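PDB 5HQA: alpha-glucosidase from Pseudoalteromonas sp. K8, which hydrolyses alpha-glucosidic bonds as a member of glycoside hydrolase family 97 and is activated by chloride. Local coordinates for residues Q510-K515 against Y616-N621; L587-D592 against L646-S651. All coordinates share one frame; numbering follows the deposited sequence. Where two conformers were deposited one is given.

Along the chain the segments alternate: 510-515, 587-592, 616-621, then 646-651, so the two contacts interlock. Contact 1 joins the start of helix 513-522, in the TIM-barrel part of the enzyme, to the end of strand 611-618 in the C-terminal beta domain. Contact 2 lies wholly within that beta domain. Their centres are about 8 Å apart, and both reach the six-stranded antiparallel sheet, where strands 585-591 and 611-618 flank strand 653-660. Ser651 ties them together: its OG lies 2.6 Å from Gln510 O and 2.9 Å from Lys515 NZ, both probable hydrogen bonds. The barrel is thus fastened to the end of the beta domain that also carries the magnesium site.

Contact 1 of 2, residues Q510-K515 against Y616-N621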
loop_
_atom_site.group_PDB
_atom_site.type_symbol
_atom_site.label_atom_id
_atom_site.label_comp_id
_atom_site.label_asym_id
_atom_site.label_seq_id
_atom_site.Cartn_x
_atom_site.Cartn_y
_atom_site.Cartn_z
ATOM N N GLN A 510 -13.443 15.131 -5.314
ATOM C CA GLN A 510 -13.357 16.057 -6.440
ATOM C C GLN A 510 -13.162 15.262 -7.730
ATOM O O GLN A 510 -12.122 15.310 -8.385
ATOM C CB GLN A 510 -12.243 17.066 -6.199
ATOM C CG GLN A 510 -12.538 17.928 -4.980
ATOM C CD GLN A 510 -11.598 19.104 -4.844
ATOM O OE1 GLN A 510 -10.411 19.013 -5.179
ATOM N NE2 GLN A 510 -12.127 20.227 -4.357
ATOM N N THR A 511 -14.187 14.468 -8.044
ATOM C CA THR A 511 -14.161 13.529 -9.161
ATOM C C THR A 511 -15.549 13.463 -9.779
ATOM O O THR A 511 -16.528 13.965 -9.219
ATOM C CB THR A 511 -13.742 12.105 -8.742
ATOM O OG1 THR A 511 -14.873 11.406 -8.206
ATOM C CG2 THR A 511 -12.614 12.112 -7.704
ATOM N N THR A 512 -15.627 12.827 -10.947
ATOM C CA THR A 512 -16.904 12.448 -11.529
ATOM C C THR A 512 -17.340 11.095 -10.972
ATOM O O THR A 512 -16.589 10.397 -10.290
ATOM C CB THR A 512 -16.824 12.366 -13.058
ATOM O OG1 THR A 512 -15.960 11.283 -13.426
ATOM C CG2 THR A 512 -16.303 13.670 -13.655
ATOM N N LEU A 513 -18.582 10.726 -11.296
ATOM C CA LEU A 513 -19.118 9.436 -10.880
ATOM C C LEU A 513 -18.367 8.287 -11.540
ATOM O O LEU A 513 -18.034 7.295 -10.885
ATOM C CB LEU A 513 -20.609 9.373 -11.222
ATOM C CG LEU A 513 -21.374 8.095 -10.894
ATOM C CD1 LEU A 513 -21.332 7.810 -9.407
ATOM C CD2 LEU A 513 -22.818 8.258 -11.370
ATOM N N ALA A 514 -18.099 8.397 -12.843
ATOM C CA ALA A 514 -17.387 7.324 -13.525
ATOM C C ALA A 514 -15.991 7.122 -12.946
ATOM O O ALA A 514 -15.493 5.993 -12.909
ATOM C CB ALA A 514 -17.319 7.614 -15.026
ATOM N N LYS A 515 -15.347 8.188 -12.466
ATOM C CA LYS A 515 -14.034 8.013 -11.847
ATOM C C LYS A 515 -14.140 7.159 -10.586
ATOM O O LYS A 515 -13.246 6.350 -10.297
ATOM C CB LYS A 515 -13.407 9.377 -11.543
ATOM C CG LYS A 515 -12.067 9.292 -10.796
ATOM C CD LYS A 515 -11.257 10.563 -11.007
ATOM C CE LYS A 515 -10.031 10.622 -10.109
ATOM N NZ LYS A 515 -9.370 11.953 -10.253
ATOM N N TYR A 616 -18.598 2.051 -18.798
ATOM C CA TYR A 616 -19.143 3.080 -17.917
ATOM C C TYR A 616 -18.212 4.278 -18.022
ATOM O O TYR A 616 -17.067 4.215 -17.562
ATOM C CB TYR A 616 -19.228 2.590 -16.469
ATOM C CG TYR A 616 -20.069 1.345 -16.239
ATOM C CD1 TYR A 616 -19.599 0.080 -16.603
ATOM C CD2 TYR A 616 -21.317 1.431 -15.625
ATOM C CE1 TYR A 616 -20.368 -1.061 -16.382
ATOM C CE2 TYR A 616 -22.089 0.301 -15.397
ATOM C CZ TYR A 616 -21.613 -0.941 -15.778
ATOM O OH TYR A 616 -22.383 -2.057 -15.545
ATOM N N LYS A 617 -18.684 5.367 -18.626
ATOM C CA LYS A 617 -17.799 6.483 -18.922
ATOM C C LYS A 617 -18.495 7.803 -18.628
ATOM O O LYS A 617 -19.720 7.872 -18.461
ATOM C CB LYS A 617 -17.338 6.458 -20.382
ATOM C CG LYS A 617 -18.494 6.434 -21.378
ATOM C CD LYS A 617 -17.980 6.539 -22.802
ATOM C CE LYS A 617 -18.965 5.956 -23.788
ATOM N NZ LYS A 617 -18.608 6.299 -25.192
ATOM N N ASP A 618 -17.683 8.857 -18.571
ATOM C CA ASP A 618 -18.200 10.203 -18.385
ATOM C C ASP A 618 -19.150 10.559 -19.512
ATOM O O ASP A 618 -18.860 10.310 -20.686
ATOM C CB ASP A 618 -17.053 11.209 -18.343
ATOM C CG ASP A 618 -16.172 11.036 -17.122
ATOM O OD1 ASP A 618 -14.935 10.920 -17.278
ATOM O OD2 ASP A 618 -16.724 11.012 -16.002
ATOM N N GLY A 619 -20.287 11.145 -19.152
ATOM C CA GLY A 619 -21.171 11.690 -20.157
ATOM C C GLY A 619 -20.523 12.815 -20.940
ATOM O O GLY A 619 -19.516 13.402 -20.542
ATOM N N LYS A 620 -21.149 13.114 -22.078
ATOM C CA LYS A 620 -20.676 14.149 -22.995
ATOM C C LYS A 620 -20.300 15.448 -22.280
ATOM O O LYS A 620 -19.250 16.039 -22.555
ATOM C CB LYS A 620 -21.769 14.400 -24.034
ATOM C CG LYS A 620 -21.484 15.467 -25.053
ATOM C CD LYS A 620 -22.514 15.369 -26.179
ATOM C CE LYS A 620 -23.276 16.668 -26.373
ATOM N NZ LYS A 620 -24.455 16.460 -27.264
ATOM N N ASN A 621 -21.147 15.911 -21.361
ATOM C CA ASN A 621 -20.955 17.202 -20.708
ATOM C C ASN A 621 -20.447 17.086 -19.277
ATOM O O ASN A 621 -20.455 18.084 -18.546
ATOM C CB ASN A 621 -22.262 17.993 -20.734
ATOM C CG ASN A 621 -22.774 18.191 -22.137
ATOM O OD1 ASN A 621 -22.008 18.528 -23.035
ATOM N ND2 ASN A 621 -24.059 17.947 -22.345
HETATM O O HOH W 1 -19.182 10.475 -14.732
#
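The flat carboxylate of Asp618 is met on both faces by methyl groups. Ala514 CB lies over one face, 3.6 Å from OD2; Thr512 CG2 stands off the other face, beyond the same oxygen and 3.6 Å from it. Thr512 OG1 comes in close to the plane and donates to the syn lone pair of OD2 at 2.7 Å, the two side chains crossing at about a right angle. Water 1, also near the plane but on the side turned away from OD1, sits 2.8 Å from OD2 and accepts from Ala514 N. OD1 is held by Ala649 N and Gly653 N, which fixes the rotation of the group. Thr512 is the N-cap of helix 513-522: chi1 of 67° places OG1 between the backbone N and carbonyl carbon, where it accepts from Lys515 N (3.3 Å, 154°) while giving its proton to Asp618. The negative charge therefore lies by a helix N-terminus, which would probably stabilise it. An alanine in place of Thr512 would probably leave Lys515 N without its cap, OD2 without its hydroxyl donor and a gap beside the carboxylate. Alanine suits position 514 because its small methyl lets the helix approach the strand backbone, with Ala514 CB 3.8 Å from Lys617 C. The CB of Lys617 points away from the helix, and its NZ pairs with Glu634.

Contact 2 of 2, residues L587-D592 against L646-S651; sequences LGAVTD and LKLATS. With MG (magnesium ion), chain F.
Ser651, whose backbone has the left-handed helical conformation, sends its N-H to the carbonyl of Asp592, a metal ligand. The N to O distance is 2.9 Å, and the donor lies nearly in line with the C=O bond although the angle at the hydrogen is bent to 132°. The CB of Asp592 points away from segment 646-651, and its OD2 binds the magnesium ion at 2.1 Å. Three waters, Gly565 O and Asp566 OD1 complete six ligands, while Asp592 OD1 is engaged by Arg596 and Gln594 N. Thr591 suits its place by splitting its branches: OG1 goes to Gln594 O, and CG2 presses to 3.1 Å from Ala649 O, a tight fit. Earlier in both strands, small Ala589 admits Leu646, whose CD1 comes to 3.7 Å from Ala589 CB and also meets Leu587. Leu648 also packs against Val590 and Thr591, but it is modelled in two conformers, so the exact contact of its CD2 is uncertain. The axes of segments 587-591 and 646-648 come within 8.1 Å and cross at -41°, side chains filling the space between: the packing of a beta sandwich, in which strand 643-648, paired with 596-601, lies across the six-stranded sheet.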
loop_
_atom_site.group_PDB
_atom_site.type_symbol
_atom_site.label_atom_id
_atom_site.label_comp_id
_atom_site.label_asym_id
_atom_site.label_seq_id
_atom_site.Cartn_x
_atom_site.Cartn_y
_atom_site.Cartn_z
ATOM N N LEU A 587 -11.187 -2.983 -17.160
ATOM C CA LEU A 587 -10.314 -1.842 -17.377
ATOM C C LEU A 587 -10.769 -0.683 -16.501
ATOM O O LEU A 587 -11.971 -0.458 -16.325
ATOM C CB LEU A 587 -10.300 -1.423 -18.862
ATOM C CG LEU A 587 -9.452 -0.206 -19.245
ATOM C CD1 LEU A 587 -8.890 -0.369 -20.648
ATOM C CD2 LEU A 587 -10.257 1.094 -19.138
ATOM N N GLY A 588 -9.808 0.052 -15.957
ATOM C CA GLY A 588 -10.124 1.298 -15.291
ATOM C C GLY A 588 -9.136 2.362 -15.722
ATOM O O GLY A 588 -7.941 2.081 -15.881
ATOM N N ALA A 589 -9.619 3.582 -15.941
ATOM C CA ALA A 589 -8.751 4.704 -16.276
ATOM C C ALA A 589 -9.212 5.926 -15.494
ATOM O O ALA A 589 -10.414 6.122 -15.306
ATOM C CB ALA A 589 -8.770 4.997 -17.783
ATOM N N VAL A 590 -8.260 6.732 -15.015
ATOM C CA VAL A 590 -8.585 7.999 -14.368
ATOM C C VAL A 590 -7.625 9.069 -14.866
ATOM O O VAL A 590 -6.515 8.783 -15.324
ATOM C CB VAL A 590 -8.536 7.939 -12.821
ATOM C CG1 VAL A 590 -9.544 6.914 -12.280
ATOM C CG2 VAL A 590 -7.126 7.651 -12.336
ATOM N N THR A 591 -8.069 10.317 -14.768
ATOM C CA THR A 591 -7.223 11.453 -15.086
ATOM C C THR A 591 -7.129 12.370 -13.866
ATOM O O THR A 591 -7.719 12.111 -12.814
ATOM C CB THR A 591 -7.760 12.202 -16.306
ATOM O OG1 THR A 591 -6.851 13.253 -16.662
ATOM C CG2 THR A 591 -9.150 12.788 -15.997
ATOM N N ASP A 592 -6.367 13.449 -14.027
ATOM C CA ASP A 592 -6.193 14.461 -12.989
ATOM C C ASP A 592 -7.183 15.602 -13.209
ATOM O O ASP A 592 -8.322 15.362 -13.620
ATOM C CB ASP A 592 -4.744 14.971 -12.985
ATOM C CG ASP A 592 -4.309 15.533 -14.350
ATOM O OD1 ASP A 592 -5.158 15.592 -15.264
ATOM O OD2 ASP A 592 -3.125 15.929 -14.503
ATOM N N LEU A 646 -10.547 6.499 -25.053
ATOM C CA LEU A 646 -11.063 6.947 -23.768
ATOM C C LEU A 646 -11.160 8.466 -23.764
ATOM O O LEU A 646 -10.189 9.155 -24.084
ATOM C CB LEU A 646 -10.154 6.473 -22.633
ATOM C CG LEU A 646 -9.961 4.960 -22.550
ATOM C CD1 LEU A 646 -8.947 4.609 -21.473
ATOM C CD2 LEU A 646 -11.296 4.277 -22.292
ATOM N N LYS A 647 -12.332 8.987 -23.417
ATOM C CA LYS A 647 -12.543 10.426 -23.282
ATOM C C LYS A 647 -12.894 10.681 -21.824
ATOM O O LYS A 647 -14.037 10.481 -21.399
ATOM C CB LYS A 647 -13.627 10.926 -24.221
ATOM C CG LYS A 647 -13.339 10.590 -25.659
ATOM C CD LYS A 647 -13.279 11.827 -26.525
ATOM C CE LYS A 647 -13.451 11.424 -27.982
ATOM N NZ LYS A 647 -13.905 12.546 -28.857
ATOM N N LEU A 648 -11.901 11.122 -21.062
ATOM C CA LEU A 648 -12.033 11.327 -19.630
ATOM C C LEU A 648 -12.369 12.790 -19.364
ATOM O O LEU A 648 -11.682 13.686 -19.865
ATOM C CB LEU A 648 -10.734 10.929 -18.918
ATOM C CG LEU A 648 -10.500 9.452 -18.551
ATOM C CD1 LEU A 648 -10.987 8.488 -19.615
ATOM C CD2 LEU A 648 -9.041 9.177 -18.224
ATOM N N ALA A 649 -13.433 13.029 -18.597
ATOM C CA ALA A 649 -13.773 14.390 -18.209
ATOM C C ALA A 649 -12.742 14.915 -17.211
ATOM O O ALA A 649 -11.856 14.185 -16.757
ATOM C CB ALA A 649 -15.176 14.439 -17.604
ATOM N N THR A 650 -12.853 16.201 -16.864
ATOM C CA THR A 650 -12.020 16.723 -15.784
ATOM C C THR A 650 -12.252 15.904 -14.519
ATOM O O THR A 650 -13.396 15.685 -14.108
ATOM C CB THR A 650 -12.315 18.199 -15.530
ATOM O OG1 THR A 650 -13.716 18.376 -15.268
ATOM C CG2 THR A 650 -11.898 19.040 -16.744
ATOM N N SER A 651 -11.155 15.429 -13.928
ATOM C CA SER A 651 -11.174 14.461 -12.829
ATOM C C SER A 651 -12.181 13.343 -13.092
ATOM O O SER A 651 -12.964 12.941 -12.225
ATOM C CB SER A 651 -11.441 15.144 -11.490
ATOM O OG SER A 651 -10.969 14.309 -10.436
HETATM MG MG MG F . -1.270 16.255 -13.596
HETATM O O HOH W 2 -2.018 17.262 -12.000
HETATM O O HOH W 3 -1.341 18.060 -14.644
HETATM O O HOH W 4 0.626 16.718 -12.884
#